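Local atomic coordinates of carbon monoxide oxidation system transcription regulator CooA-1 (Carboxydothermus hydrogenoformans, PDB entry 6CPB), a protein that senses carbon monoxide through bound heme and, as a CRP-like transcription regulator, probably binds DNA; this chain is its heme domain. Residues E41-F46 with C76-A81; K22-Q27 with L92-R97; S50-V55 with I68-D73; A33-P38 with I83-D88. All blocks are in the same frame, centred on the assembly; numbering follows the deposited sequence. Where two conformers were deposited one is given.

Interaction 1 (E41-F46 with C76-A81); sequences ERNLVF and CTHTRA
The imidazole of H78 points its NE2-H almost straight at the backbone oxygen of E41, NE2 to O 2.6 Å with an N-H...O angle of 168°. E41 O lies close to the ring plane, whereas NE2 sits above the plane of the carbonyl. Over one ring face lies N43 CB, 3.6 Å from the centroid, and the N43 amide stacks nearly parallel to the ring, the planes 15° apart. An alanine in place of H78 would remove both bond and stack and would probably leave residues 41-43 less firmly held, besides losing the axial ligand of the heme iron, though no heme is bound to this chain here. Next comes T77, whose short side chain holds its hydroxyl near the backbone: OG1 donates to R42 O at 2.7 Å, on a carbonyl lone pair, and accepts from L44 N at 2.9 Å. T77 N in turn donates to L44 O at 2.9 Å. A water bridges N43 OD1 and T77 O, while T79 OG1 donates to C76 O. V45 and C76 form a non-hydrogen-bonded antiparallel pair, joining strand 44-50 to the edge strand 74-76, with strand 89-95 on the other side of 44-50 and F99 of helix 96-105 touching V45.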
loop_
_atom_site.group_PDB
_atom_site.type_symbol
_atom_site.label_atom_id
_atom_site.label_comp_id
_atom_site.label_asym_id
_atom_site.label_seq_id
_atom_site.Cartn_x
_atom_site.Cartn_y
_atom_site.Cartn_z
ATOM N N GLU A 41 12.596 1.417 15.729
ATOM C CA GLU A 41 11.497 1.544 16.682
ATOM C C GLU A 41 10.575 2.704 16.328
ATOM O O GLU A 41 9.349 2.587 16.446
ATOM C CB GLU A 41 12.041 1.713 18.097
ATOM C CG GLU A 41 12.500 0.422 18.741
ATOM C CD GLU A 41 12.740 0.575 20.234
ATOM O OE1 GLU A 41 12.566 1.697 20.751
ATOM O OE2 GLU A 41 13.095 -0.426 20.892
ATOM N N ARG A 42 11.135 3.839 15.924
ATOM C CA ARG A 42 10.305 4.993 15.625
ATOM C C ARG A 42 9.463 4.722 14.387
ATOM O O ARG A 42 9.969 4.223 13.373
ATOM C CB ARG A 42 11.180 6.229 15.435
ATOM C CG ARG A 42 11.812 6.718 16.736
ATOM C CD ARG A 42 11.424 8.146 17.043
ATOM N NE ARG A 42 9.974 8.300 17.113
ATOM C CZ ARG A 42 9.350 9.460 17.282
ATOM N NH1 ARG A 42 8.026 9.492 17.328
ATOM N NH2 ARG A 42 10.042 10.585 17.399
ATOM N N ASN A 43 8.184 5.056 14.482
ATOM C CA ASN A 43 7.231 4.910 13.386
ATOM C C ASN A 43 7.220 6.230 12.623
ATOM O O ASN A 43 6.692 7.240 13.102
ATOM C CB ASN A 43 5.851 4.559 13.930
ATOM C CG ASN A 43 4.918 4.108 12.845
ATOM O OD1 ASN A 43 5.148 4.394 11.673
ATOM N ND2 ASN A 43 3.868 3.382 13.218
ATOM N N LEU A 44 7.852 6.229 11.458
ATOM C CA LEU A 44 8.143 7.440 10.720
ATOM C C LEU A 44 7.724 7.279 9.267
ATOM O O LEU A 44 7.693 6.169 8.725
ATOM C CB LEU A 44 9.663 7.709 10.714
ATOM C CG LEU A 44 10.458 7.694 12.007
ATOM C CD1 LEU A 44 11.934 7.655 11.627
ATOM C CD2 LEU A 44 10.127 8.916 12.846
ATOM N N VAL A 45 7.442 8.412 8.636
ATOM C CA VAL A 45 7.222 8.511 7.202
ATOM C C VAL A 45 8.372 9.315 6.628
ATOM O O VAL A 45 8.752 10.340 7.198
ATOM C CB VAL A 45 5.872 9.194 6.925
ATOM C CG1 VAL A 45 5.704 9.504 5.460
ATOM C CG2 VAL A 45 4.744 8.311 7.440
ATOM N N PHE A 46 8.943 8.844 5.527
ATOM C CA PHE A 46 10.046 9.551 4.898
ATOM C C PHE A 46 9.826 9.697 3.405
ATOM O O PHE A 46 9.282 8.807 2.749
ATOM C CB PHE A 46 11.405 8.898 5.183
ATOM C CG PHE A 46 11.617 7.593 4.474
ATOM C CD1 PHE A 46 11.196 6.408 5.044
ATOM C CD2 PHE A 46 12.230 7.558 3.225
ATOM C CE1 PHE A 46 11.390 5.195 4.371
ATOM C CE2 PHE A 46 12.419 6.370 2.556
ATOM C CZ PHE A 46 12.006 5.188 3.125
ATOM N N CYS A 76 7.714 4.424 4.639
ATOM C CA CYS A 76 7.591 4.513 6.078
ATOM C C CYS A 76 8.290 3.329 6.725
ATOM O O CYS A 76 8.544 2.299 6.089
ATOM C CB CYS A 76 6.120 4.528 6.477
ATOM S SG CYS A 76 5.176 3.149 5.770
ATOM N N THR A 77 8.590 3.496 8.008
ATOM C CA THR A 77 9.085 2.400 8.823
ATOM C C THR A 77 7.893 1.600 9.352
ATOM O O THR A 77 6.749 1.804 8.938
ATOM C CB THR A 77 9.981 2.924 9.934
ATOM O OG1 THR A 77 9.180 3.717 10.814
ATOM C CG2 THR A 77 11.138 3.739 9.389
ATOM N N HIS A 78 8.147 0.658 10.259
ATOM C CA HIS A 78 7.099 -0.214 10.789
ATOM C C HIS A 78 6.427 -1.033 9.691
ATOM O O HIS A 78 5.254 -1.397 9.785
ATOM C CB HIS A 78 6.076 0.558 11.621
ATOM C CG HIS A 78 6.542 0.855 13.010
ATOM N ND1 HIS A 78 5.753 0.635 14.116
ATOM C CD2 HIS A 78 7.713 1.351 13.474
ATOM C CE1 HIS A 78 6.416 0.984 15.202
ATOM N NE2 HIS A 78 7.610 1.416 14.840
ATOM N N THR A 79 7.178 -1.345 8.638
ATOM C CA THR A 79 6.668 -2.137 7.525
ATOM C C THR A 79 7.555 -3.346 7.236
ATOM O O THR A 79 7.535 -3.876 6.117
ATOM C CB THR A 79 6.508 -1.243 6.295
ATOM O OG1 THR A 79 7.750 -0.573 6.038
ATOM C CG2 THR A 79 5.412 -0.203 6.538
ATOM N N ARG A 80 8.328 -3.788 8.228
ATOM C CA ARG A 80 9.069 -5.049 8.170
ATOM C C ARG A 80 10.107 -5.083 7.049
ATOM O O ARG A 80 10.512 -6.158 6.601
ATOM C CB ARG A 80 8.139 -6.267 8.117
ATOM C CG ARG A 80 7.196 -6.352 9.301
ATOM C CD ARG A 80 6.417 -7.654 9.273
ATOM N NE ARG A 80 5.098 -7.509 9.886
ATOM C CZ ARG A 80 4.750 -7.929 11.100
ATOM N NH1 ARG A 80 5.615 -8.552 11.889
ATOM N NH2 ARG A 80 3.509 -7.724 11.524
ATOM N N ALA A 81 10.599 -3.923 6.632
ATOM C CA ALA A 81 11.483 -3.822 5.481
ATOM C C ALA A 81 12.782 -3.110 5.834
ATOM O O ALA A 81 12.843 -2.288 6.756
ATOM C CB ALA A 81 10.794 -3.060 4.356
HETATM O O HOH W 1 4.409 3.292 9.339
#

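Interaction 2 (K22-Q27 with L92-R97)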
loop_
_atom_site.group_PDB
_atom_site.type_symbol
_atom_site.label_atom_id
_atom_site.label_comp_id
_atom_site.label_asym_id
_atom_site.label_seq_id
_atom_site.Cartn_x
_atom_site.Cartn_y
_atom_site.Cartn_z
ATOM N N LYS A 22 8.793 22.220 6.309
ATOM C CA LYS A 22 9.651 22.569 7.439
ATOM C C LYS A 22 9.345 21.736 8.675
ATOM O O LYS A 22 10.163 21.701 9.600
ATOM C CB LYS A 22 9.504 24.048 7.789
ATOM C CG LYS A 22 10.115 24.986 6.778
ATOM C CD LYS A 22 9.860 26.440 7.159
ATOM C CE LYS A 22 10.289 27.378 6.054
ATOM N NZ LYS A 22 9.983 28.788 6.399
ATOM N N GLU A 23 8.191 21.071 8.721
ATOM C CA GLU A 23 7.877 20.199 9.844
ATOM C C GLU A 23 8.711 18.934 9.827
ATOM O O GLU A 23 8.858 18.291 10.869
ATOM C CB GLU A 23 6.404 19.816 9.808
ATOM C CG GLU A 23 5.478 21.004 9.947
ATOM C CD GLU A 23 4.022 20.605 9.925
ATOM O OE1 GLU A 23 3.706 19.462 10.310
ATOM O OE2 GLU A 23 3.191 21.445 9.525
ATOM N N PHE A 24 9.241 18.561 8.669
ATOM C CA PHE A 24 10.047 17.357 8.517
ATOM C C PHE A 24 11.495 17.651 8.896
ATOM O O PHE A 24 11.991 18.768 8.729
ATOM C CB PHE A 24 10.040 16.890 7.053
ATOM C CG PHE A 24 8.713 16.369 6.542
ATOM C CD1 PHE A 24 7.639 17.222 6.314
ATOM C CD2 PHE A 24 8.570 15.026 6.232
ATOM C CE1 PHE A 24 6.448 16.727 5.807
ATOM C CE2 PHE A 24 7.384 14.536 5.716
ATOM C CZ PHE A 24 6.322 15.385 5.508
ATOM N N ARG A 25 12.167 16.639 9.417
ATOM C CA ARG A 25 13.612 16.668 9.574
ATOM C C ARG A 25 14.280 16.114 8.319
ATOM O O ARG A 25 13.678 15.387 7.539
ATOM C CB ARG A 25 14.044 15.856 10.793
ATOM C CG ARG A 25 13.713 16.524 12.130
ATOM C CD ARG A 25 14.291 15.715 13.299
ATOM N NE ARG A 25 14.115 16.369 14.596
ATOM C CZ ARG A 25 13.028 16.263 15.356
ATOM N NH1 ARG A 25 11.994 15.532 14.962
ATOM N NH2 ARG A 25 12.971 16.894 16.520
ATOM N N GLU A 26 15.538 16.468 8.129
ATOM C CA GLU A 26 16.303 16.053 6.963
ATOM C C GLU A 26 17.465 15.176 7.397
ATOM O O GLU A 26 18.015 15.355 8.483
ATOM C CB GLU A 26 16.832 17.294 6.262
ATOM C CG GLU A 26 17.345 17.141 4.867
ATOM C CD GLU A 26 17.342 18.489 4.143
ATOM O OE1 GLU A 26 17.204 19.526 4.823
ATOM O OE2 GLU A 26 17.463 18.520 2.910
ATOM N N GLN A 27 17.843 14.227 6.541
ATOM C CA GLN A 27 19.012 13.394 6.810
ATOM C C GLN A 27 19.623 12.985 5.482
ATOM O O GLN A 27 18.905 12.744 4.508
ATOM C CB GLN A 27 18.615 12.179 7.652
ATOM C CG GLN A 27 19.804 11.416 8.217
ATOM C CD GLN A 27 19.426 10.550 9.404
ATOM O OE1 GLN A 27 18.382 10.739 10.032
ATOM N NE2 GLN A 27 20.285 9.611 9.740
ATOM N N LEU A 92 13.485 13.593 3.772
ATOM C CA LEU A 92 12.722 14.340 4.765
ATOM C C LEU A 92 11.872 13.330 5.521
ATOM O O LEU A 92 11.248 12.472 4.897
ATOM C CB LEU A 92 11.810 15.367 4.081
ATOM C CG LEU A 92 12.530 16.499 3.352
ATOM C CD1 LEU A 92 11.508 17.425 2.713
ATOM C CD2 LEU A 92 13.447 17.283 4.293
ATOM N N TYR A 93 11.824 13.428 6.853
ATOM C CA TYR A 93 11.031 12.475 7.626
ATOM C C TYR A 93 10.276 13.150 8.762
ATOM O O TYR A 93 10.686 14.191 9.280
ATOM C CB TYR A 93 11.883 11.316 8.177
ATOM C CG TYR A 93 12.948 11.717 9.169
ATOM C CD1 TYR A 93 14.200 12.096 8.737
ATOM C CD2 TYR A 93 12.710 11.694 10.535
ATOM C CE1 TYR A 93 15.188 12.443 9.624
ATOM C CE2 TYR A 93 13.702 12.030 11.438
ATOM C CZ TYR A 93 14.931 12.419 10.968
ATOM O OH TYR A 93 15.935 12.767 11.836
ATOM N N THR A 94 9.174 12.520 9.154
ATOM C CA THR A 94 8.391 12.974 10.298
ATOM C C THR A 94 7.697 11.767 10.918
ATOM O O THR A 94 7.591 10.717 10.304
ATOM C CB THR A 94 7.402 14.075 9.883
ATOM O OG1 THR A 94 6.898 14.740 11.045
ATOM C CG2 THR A 94 6.220 13.536 9.098
ATOM N N ASP A 95 7.234 11.918 12.153
ATOM C CA ASP A 95 6.548 10.812 12.807
ATOM C C ASP A 95 5.173 10.586 12.182
ATOM O O ASP A 95 4.547 11.509 11.653
ATOM C CB ASP A 95 6.386 11.085 14.298
ATOM C CG ASP A 95 5.562 12.317 14.566
ATOM O OD1 ASP A 95 6.130 13.427 14.510
ATOM O OD2 ASP A 95 4.340 12.181 14.791
ATOM N N ILE A 96 4.694 9.341 12.272
ATOM C CA ILE A 96 3.474 8.949 11.565
ATOM C C ILE A 96 2.269 9.786 11.992
ATOM O O ILE A 96 1.448 10.169 11.150
ATOM C CB ILE A 96 3.220 7.434 11.700
ATOM C CG1 ILE A 96 2.093 7.009 10.753
ATOM C CG2 ILE A 96 2.908 7.046 13.151
ATOM C CD1 ILE A 96 1.875 5.521 10.673
ATOM N N ARG A 97 2.120 10.070 13.288
ATOM C CA ARG A 97 0.968 10.869 13.704
ATOM C C ARG A 97 0.983 12.236 13.035
ATOM O O ARG A 97 -0.054 12.731 12.569
ATOM C CB ARG A 97 0.964 11.046 15.224
ATOM C CG ARG A 97 0.573 9.816 16.023
ATOM C CD ARG A 97 0.520 10.156 17.509
ATOM N NE ARG A 97 0.239 8.991 18.345
ATOM C CZ ARG A 97 -0.979 8.543 18.636
ATOM N NH1 ARG A 97 -2.057 9.151 18.155
ATOM N NH2 ARG A 97 -1.121 7.475 19.409
HETATM O O HOH W 2 8.997 16.068 12.217
HETATM O O HOH W 3 11.147 14.343 12.322
#
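R25 lies across the ring of Y93, its CB over one face and 3.9 Å from the centroid, offset toward the hydroxyl end, where R25 CB to Y93 CZ is 3.6 Å. The arginine chain then runs extended from CG to NE, which carries CD past Y93 OH and leaves the guanidinium tilted by 26° against the ring plane. Long and flexible, arginine can thus cover an aromatic ring with methylenes and keep its charge at the surface; a water links its NH1 to Y93 O. Y93 itself takes the crowded rotamer, CG between backbone N and carbonyl carbon (chi1 64°), and so turns its ring back under R25 and toward Q27, whose OE1 comes to 3.6 Å from Y93 CE1. An alanine in place of Y93 would strip away this platform and would probably leave the aliphatic parts of R25 and Q27 poorly packed. The two strands are antiparallel neighbours in a sheet of the CRP-like cyclic nucleotide-binding fold, with 25-29 outermost; R25 and Y93 form the hydrogen-bonded pair, N to O in both directions. On the opposite face, F24 is buried. The T94 methyl CG2 sits over its ring, offset toward the rim, and F24 CB meets L92 CB at 3.8 Å, the two side chains crossing at about a right angle. L92 CD2 runs beside E26, whose carboxylate goes on to a salt bridge with K49. T94 OG1 is hydrogen-bonded to N98 ND2, and a second water joins T94 OG1 to E23 O at 2.7 and 2.6 Å respectively.

Interaction 3 (S50-V55 with I68-D73)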
loop_
_atom_site.group_PDB
_atom_site.type_symbol
_atom_site.label_atom_id
_atom_site.label_comp_id
_atom_site.label_asym_id
_atom_site.label_seq_id
_atom_site.Cartn_x
_atom_site.Cartn_y
_atom_site.Cartn_z
ATOM N N SER A 50 16.155 13.700 -2.724
ATOM C CA SER A 50 17.082 13.499 -3.827
ATOM C C SER A 50 17.740 12.144 -3.631
ATOM O O SER A 50 17.871 11.664 -2.503
ATOM C CB SER A 50 18.133 14.610 -3.888
ATOM O OG SER A 50 18.893 14.650 -2.702
ATOM N N GLY A 51 18.149 11.525 -4.737
ATOM C CA GLY A 51 18.761 10.214 -4.688
ATOM C C GLY A 51 17.784 9.111 -5.012
ATOM O O GLY A 51 16.860 9.296 -5.801
ATOM N N ARG A 52 18.021 7.933 -4.451
ATOM C CA ARG A 52 17.313 6.731 -4.868
ATOM C C ARG A 52 17.552 5.693 -3.788
ATOM O O ARG A 52 18.688 5.551 -3.322
ATOM C CB ARG A 52 17.873 6.255 -6.208
ATOM C CG ARG A 52 17.132 5.083 -6.812
ATOM C CD ARG A 52 17.568 4.884 -8.247
ATOM N NE ARG A 52 18.949 4.430 -8.284
ATOM C CZ ARG A 52 19.385 3.318 -8.870
ATOM N NH1 ARG A 52 18.558 2.513 -9.522
ATOM N NH2 ARG A 52 20.672 3.029 -8.809
ATOM N N VAL A 53 16.498 4.987 -3.377
ATOM C CA VAL A 53 16.626 3.997 -2.317
ATOM C C VAL A 53 15.996 2.676 -2.739
ATOM O O VAL A 53 15.080 2.625 -3.564
ATOM C CB VAL A 53 16.045 4.468 -0.967
ATOM C CG1 VAL A 53 16.660 5.794 -0.538
ATOM C CG2 VAL A 53 14.557 4.579 -1.028
ATOM N N ARG A 54 16.499 1.604 -2.136
ATOM C CA ARG A 54 16.025 0.255 -2.376
ATOM C C ARG A 54 15.338 -0.245 -1.120
ATOM O O ARG A 54 15.925 -0.206 -0.038
ATOM C CB ARG A 54 17.216 -0.641 -2.733
ATOM C CG ARG A 54 16.843 -2.044 -3.167
ATOM C CD ARG A 54 18.050 -2.830 -3.644
ATOM N NE ARG A 54 19.003 -3.101 -2.569
ATOM C CZ ARG A 54 19.088 -4.245 -1.890
ATOM N NH1 ARG A 54 18.284 -5.266 -2.146
ATOM N NH2 ARG A 54 20.006 -4.373 -0.945
ATOM N N VAL A 55 14.124 -0.753 -1.284
ATOM C CA VAL A 55 13.371 -1.395 -0.216
ATOM C C VAL A 55 13.520 -2.894 -0.419
ATOM O O VAL A 55 13.317 -3.389 -1.533
ATOM C CB VAL A 55 11.888 -0.989 -0.260
ATOM C CG1 VAL A 55 11.134 -1.618 0.884
ATOM C CG2 VAL A 55 11.746 0.527 -0.222
ATOM N N ILE A 68 12.333 -0.143 -5.896
ATOM C CA ILE A 68 13.294 0.949 -5.945
ATOM C C ILE A 68 12.492 2.240 -5.971
ATOM O O ILE A 68 11.613 2.417 -6.827
ATOM C CB ILE A 68 14.227 0.822 -7.159
ATOM C CG1 ILE A 68 15.114 -0.414 -7.002
ATOM C CG2 ILE A 68 15.087 2.083 -7.285
ATOM C CD1 ILE A 68 15.929 -0.742 -8.225
ATOM N N LEU A 69 12.753 3.103 -4.991
ATOM C CA LEU A 69 12.048 4.367 -4.838
ATOM C C LEU A 69 12.921 5.499 -5.336
ATOM O O LEU A 69 14.106 5.586 -4.989
ATOM C CB LEU A 69 11.690 4.617 -3.380
ATOM C CG LEU A 69 10.922 3.494 -2.696
ATOM C CD1 LEU A 69 10.560 3.914 -1.303
ATOM C CD2 LEU A 69 9.674 3.087 -3.483
ATOM N N GLU A 70 12.332 6.357 -6.148
ATOM C CA GLU A 70 13.023 7.471 -6.763
ATOM C C GLU A 70 12.782 8.743 -5.959
ATOM O O GLU A 70 11.938 8.803 -5.054
ATOM C CB GLU A 70 12.526 7.673 -8.196
ATOM C CG GLU A 70 12.555 6.423 -9.054
ATOM C CD GLU A 70 13.968 5.971 -9.408
ATOM O OE1 GLU A 70 14.902 6.802 -9.366
ATOM O OE2 GLU A 70 14.157 4.773 -9.734
ATOM N N ALA A 71 13.524 9.788 -6.311
ATOM C CA ALA A 71 13.266 11.092 -5.723
ATOM C C ALA A 71 11.815 11.476 -5.989
ATOM O O ALA A 71 11.329 11.364 -7.114
ATOM C CB ALA A 71 14.224 12.124 -6.319
ATOM N N GLY A 72 11.115 11.895 -4.929
ATOM C CA GLY A 72 9.701 12.192 -4.991
ATOM C C GLY A 72 8.801 11.062 -4.561
ATOM O O GLY A 72 7.581 11.224 -4.611
ATOM N N ASP A 73 9.360 9.935 -4.131
ATOM C CA ASP A 73 8.586 8.837 -3.568
ATOM C C ASP A 73 8.669 8.837 -2.044
ATOM O O ASP A 73 9.668 9.253 -1.448
ATOM C CB ASP A 73 9.085 7.474 -4.067
ATOM C CG ASP A 73 8.680 7.162 -5.494
ATOM O OD1 ASP A 73 7.603 7.591 -5.942
ATOM O OD2 ASP A 73 9.441 6.411 -6.161
HETATM O O HOH W 4 15.688 9.231 -8.237
HETATM O O HOH W 5 16.183 2.742 -10.672
#
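Strands 52-59 and 62-70 make an antiparallel beta hairpin within the cyclic nucleotide-binding fold, and residues 50-55 and 68-73 are its open end, away from the connecting turn. One face is tight and apolar. V53 and L69 are a hydrogen-bonded pair, V53 N to L69 O 2.9 Å and L69 N to V53 O 2.8 Å, both nearly straight. On the face of V53 and L69, V53 CG2, in the crowded position between backbone N and carbonyl carbon, packs against L69 CB at 3.7 Å, while V55 CG2 meets L69 CD1. Beta-branched valines suit a strand, and the longer leucine can meet both of them; V116 of helix 108-135 touches L69, and L120 of that helix touches V55. The other face, with R52, I68 and E70, is looser. R52 and E70 run side by side, but the aliphatic CD of the arginine, not its charge, meets E70 OE1, while I68 CG2 packs on R52 CG at 3.7 Å. The guanidinium is held instead by a salt bridge from NE to E87, and a water links R52 NH1 to E70 OE2. Beyond this pair the chain turns away in a type II beta turn from E70 to D73. G72 fills its third position with a positive phi of 96°, where a side chain would clash with the preceding carbonyl, and D73 OD2 accepts the N-H of E70. At the watery end a single molecule donates to G51 O at 2.7 Å and to E70 OE1, and accepts from A71 N at 3.0 Å.

Interaction 4 (A33-P38 with I83-D88)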
loop_
_atom_site.group_PDB
_atom_site.type_symbol
_atom_site.label_atom_id
_atom_site.label_comp_id
_atom_site.label_asym_id
_atom_site.label_seq_id
_atom_site.Cartn_x
_atom_site.Cartn_y
_atom_site.Cartn_z
ATOM N N ALA A 33 24.457 3.119 2.179
ATOM C CA ALA A 33 24.079 3.258 3.577
ATOM C C ALA A 33 22.689 2.674 3.806
ATOM O O ALA A 33 21.812 2.741 2.948
ATOM C CB ALA A 33 24.084 4.721 3.987
ATOM N N ILE A 34 22.487 2.132 4.992
ATOM C CA ILE A 34 21.187 1.621 5.412
ATOM C C ILE A 34 20.437 2.750 6.110
ATOM O O ILE A 34 20.895 3.258 7.136
ATOM C CB ILE A 34 21.359 0.424 6.357
ATOM C CG1 ILE A 34 22.251 -0.652 5.730
ATOM C CG2 ILE A 34 19.985 -0.112 6.755
ATOM C CD1 ILE A 34 21.775 -1.173 4.414
ATOM N N LEU A 35 19.276 3.129 5.571
ATOM C CA LEU A 35 18.445 4.171 6.178
ATOM C C LEU A 35 17.704 3.656 7.397
ATOM O O LEU A 35 17.730 4.288 8.460
ATOM C CB LEU A 35 17.423 4.711 5.175
ATOM C CG LEU A 35 17.912 5.705 4.129
ATOM C CD1 LEU A 35 18.837 5.067 3.102
ATOM C CD2 LEU A 35 16.727 6.327 3.442
ATOM N N TYR A 36 16.999 2.537 7.249
ATOM C CA TYR A 36 16.154 1.990 8.301
ATOM C C TYR A 36 16.089 0.482 8.125
ATOM O O TYR A 36 16.395 -0.045 7.049
ATOM C CB TYR A 36 14.724 2.555 8.265
ATOM C CG TYR A 36 14.639 4.053 8.423
ATOM C CD1 TYR A 36 14.929 4.664 9.638
ATOM C CD2 TYR A 36 14.273 4.870 7.356
ATOM C CE1 TYR A 36 14.858 6.033 9.780
ATOM C CE2 TYR A 36 14.200 6.247 7.499
ATOM C CZ TYR A 36 14.496 6.816 8.710
ATOM O OH TYR A 36 14.412 8.190 8.839
ATOM N N THR A 37 15.659 -0.206 9.174
ATOM C CA THR A 37 15.553 -1.659 9.177
ATOM C C THR A 37 14.205 -2.053 9.738
ATOM O O THR A 37 13.471 -1.217 10.287
ATOM C CB THR A 37 16.649 -2.307 10.035
ATOM O OG1 THR A 37 16.416 -1.995 11.408
ATOM C CG2 THR A 37 18.031 -1.870 9.613
ATOM N N PRO A 38 13.859 -3.341 9.665
ATOM C CA PRO A 38 12.596 -3.780 10.265
ATOM C C PRO A 38 12.501 -3.493 11.749
ATOM O O PRO A 38 11.389 -3.360 12.271
ATOM C CB PRO A 38 12.584 -5.284 9.972
ATOM C CG PRO A 38 13.315 -5.380 8.668
ATOM C CD PRO A 38 14.448 -4.399 8.822
ATOM N N ILE A 83 15.731 -0.559 4.126
ATOM C CA ILE A 83 15.824 0.506 3.134
ATOM C C ILE A 83 17.281 0.931 3.034
ATOM O O ILE A 83 17.893 1.277 4.048
ATOM C CB ILE A 83 14.919 1.706 3.470
ATOM C CG1 ILE A 83 13.439 1.272 3.557
ATOM C CG2 ILE A 83 15.040 2.770 2.385
ATOM C CD1 ILE A 83 12.906 1.228 4.919
ATOM N N GLN A 84 17.823 0.914 1.812
ATOM C CA GLN A 84 19.226 1.209 1.538
ATOM C C GLN A 84 19.369 2.269 0.449
ATOM O O GLN A 84 18.660 2.243 -0.557
ATOM C CB GLN A 84 19.942 -0.073 1.094
ATOM C CG GLN A 84 21.391 0.139 0.682
ATOM C CD GLN A 84 22.022 -1.125 0.203
ATOM O OE1 GLN A 84 21.454 -1.827 -0.636
ATOM N NE2 GLN A 84 23.190 -1.444 0.734
ATOM N N ALA A 85 20.323 3.178 0.627
ATOM C CA ALA A 85 20.603 4.177 -0.401
ATOM C C ALA A 85 21.334 3.540 -1.583
ATOM O O ALA A 85 22.330 2.835 -1.403
ATOM C CB ALA A 85 21.459 5.294 0.184
ATOM N N MET A 86 20.864 3.820 -2.794
ATOM C CA MET A 86 21.502 3.323 -4.007
ATOM C C MET A 86 22.468 4.334 -4.603
ATOM O O MET A 86 23.253 4.000 -5.495
ATOM C CB MET A 86 20.439 2.947 -5.040
ATOM C CG MET A 86 19.528 1.852 -4.545
ATOM S SD MET A 86 18.369 1.240 -5.778
ATOM C CE MET A 86 19.463 0.203 -6.730
ATOM N N GLU A 87 22.416 5.562 -4.116
ATOM C CA GLU A 87 23.323 6.650 -4.448
ATOM C C GLU A 87 23.206 7.627 -3.288
ATOM O O GLU A 87 22.363 7.453 -2.406
ATOM C CB GLU A 87 22.926 7.320 -5.757
ATOM C CG GLU A 87 21.521 7.794 -5.751
ATOM C CD GLU A 87 20.851 7.742 -7.096
ATOM O OE1 GLU A 87 20.912 6.671 -7.739
ATOM O OE2 GLU A 87 20.218 8.759 -7.470
ATOM N N ASP A 88 24.016 8.678 -3.298
ATOM C CA ASP A 88 23.876 9.699 -2.270
ATOM C C ASP A 88 22.434 10.200 -2.263
ATOM O O ASP A 88 21.872 10.535 -3.309
ATOM C CB ASP A 88 24.837 10.854 -2.543
ATOM C CG ASP A 88 26.296 10.477 -2.327
ATOM O OD1 ASP A 88 26.581 9.358 -1.839
ATOM O OD2 ASP A 88 27.161 11.305 -2.669
#
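L35 sends its side chain inward across the neighbouring strand. L35 CB lies 3.6 Å from I83 O, the same oxygen that accepts the L35 backbone N-H, and brushes I83 CG2. CG stands anti to the carbonyl carbon (chi1 -78°), and from there the two methyls diverge. L35 CD2 turns to I83 CG2, 4.1 Å away, the leucine and isoleucine side chains crossing at about a right angle. L35 CD1 reaches further along the strand, over the backbone, to 3.4 Å from A85 N and 3.9 Å from A85 CB. The small alanine leaves room for that methyl, and a forked leucine can serve both neighbours at once; Y29 and I91 also touch L35 within the core. On the same side, Y36 CB meets I83 CD1 at 4.0 Å. The outer face is lighter: I34 CD1 rests on Q84 CB, and the extended Q84 carries its amide onward, OE1 hydrogen-bonded to R54 NH2 and NE2 to K32 O. Three backbone bonds close the contact. A85 N donates to A33 O at 2.8 Å, nearly along the C=O axis; L35 N donates to I83 O; and I83 N donates to Y36 O at 3.0 Å. Thus L35 and Y36 both stand opposite the single residue I83, and L35 has a nearly helical backbone (psi -52°) that lets both side chains turn to the interior. This is a classic beta bulge, set here in the edge strand 34-36 where it pairs with 82-85 in the CRP-like beta roll.

Overall arrangement
From the N terminus, residues 22-27 open the widest loop, which interaction 2 closes at 92-97. Inside it, 33-38 begins the loop closed by interaction 4 at 83-88; within that, interaction 1 joins 41-46 to 76-81; innermost, interaction 3 closes the hairpin between 50-55 and 68-73. All four nest and none cross, as in an antiparallel beta roll. Interactions 1 and 2 belong to one sheet, where V45 N meets T94 O; interactions 3 and 4 belong to the other, where R54 N meets Q84 O. Y36 of interaction 4 bridges the sheets, packing against T77 and L44 of interaction 1 and Y93 of interaction 2. Interactions 2 and 3 do not touch.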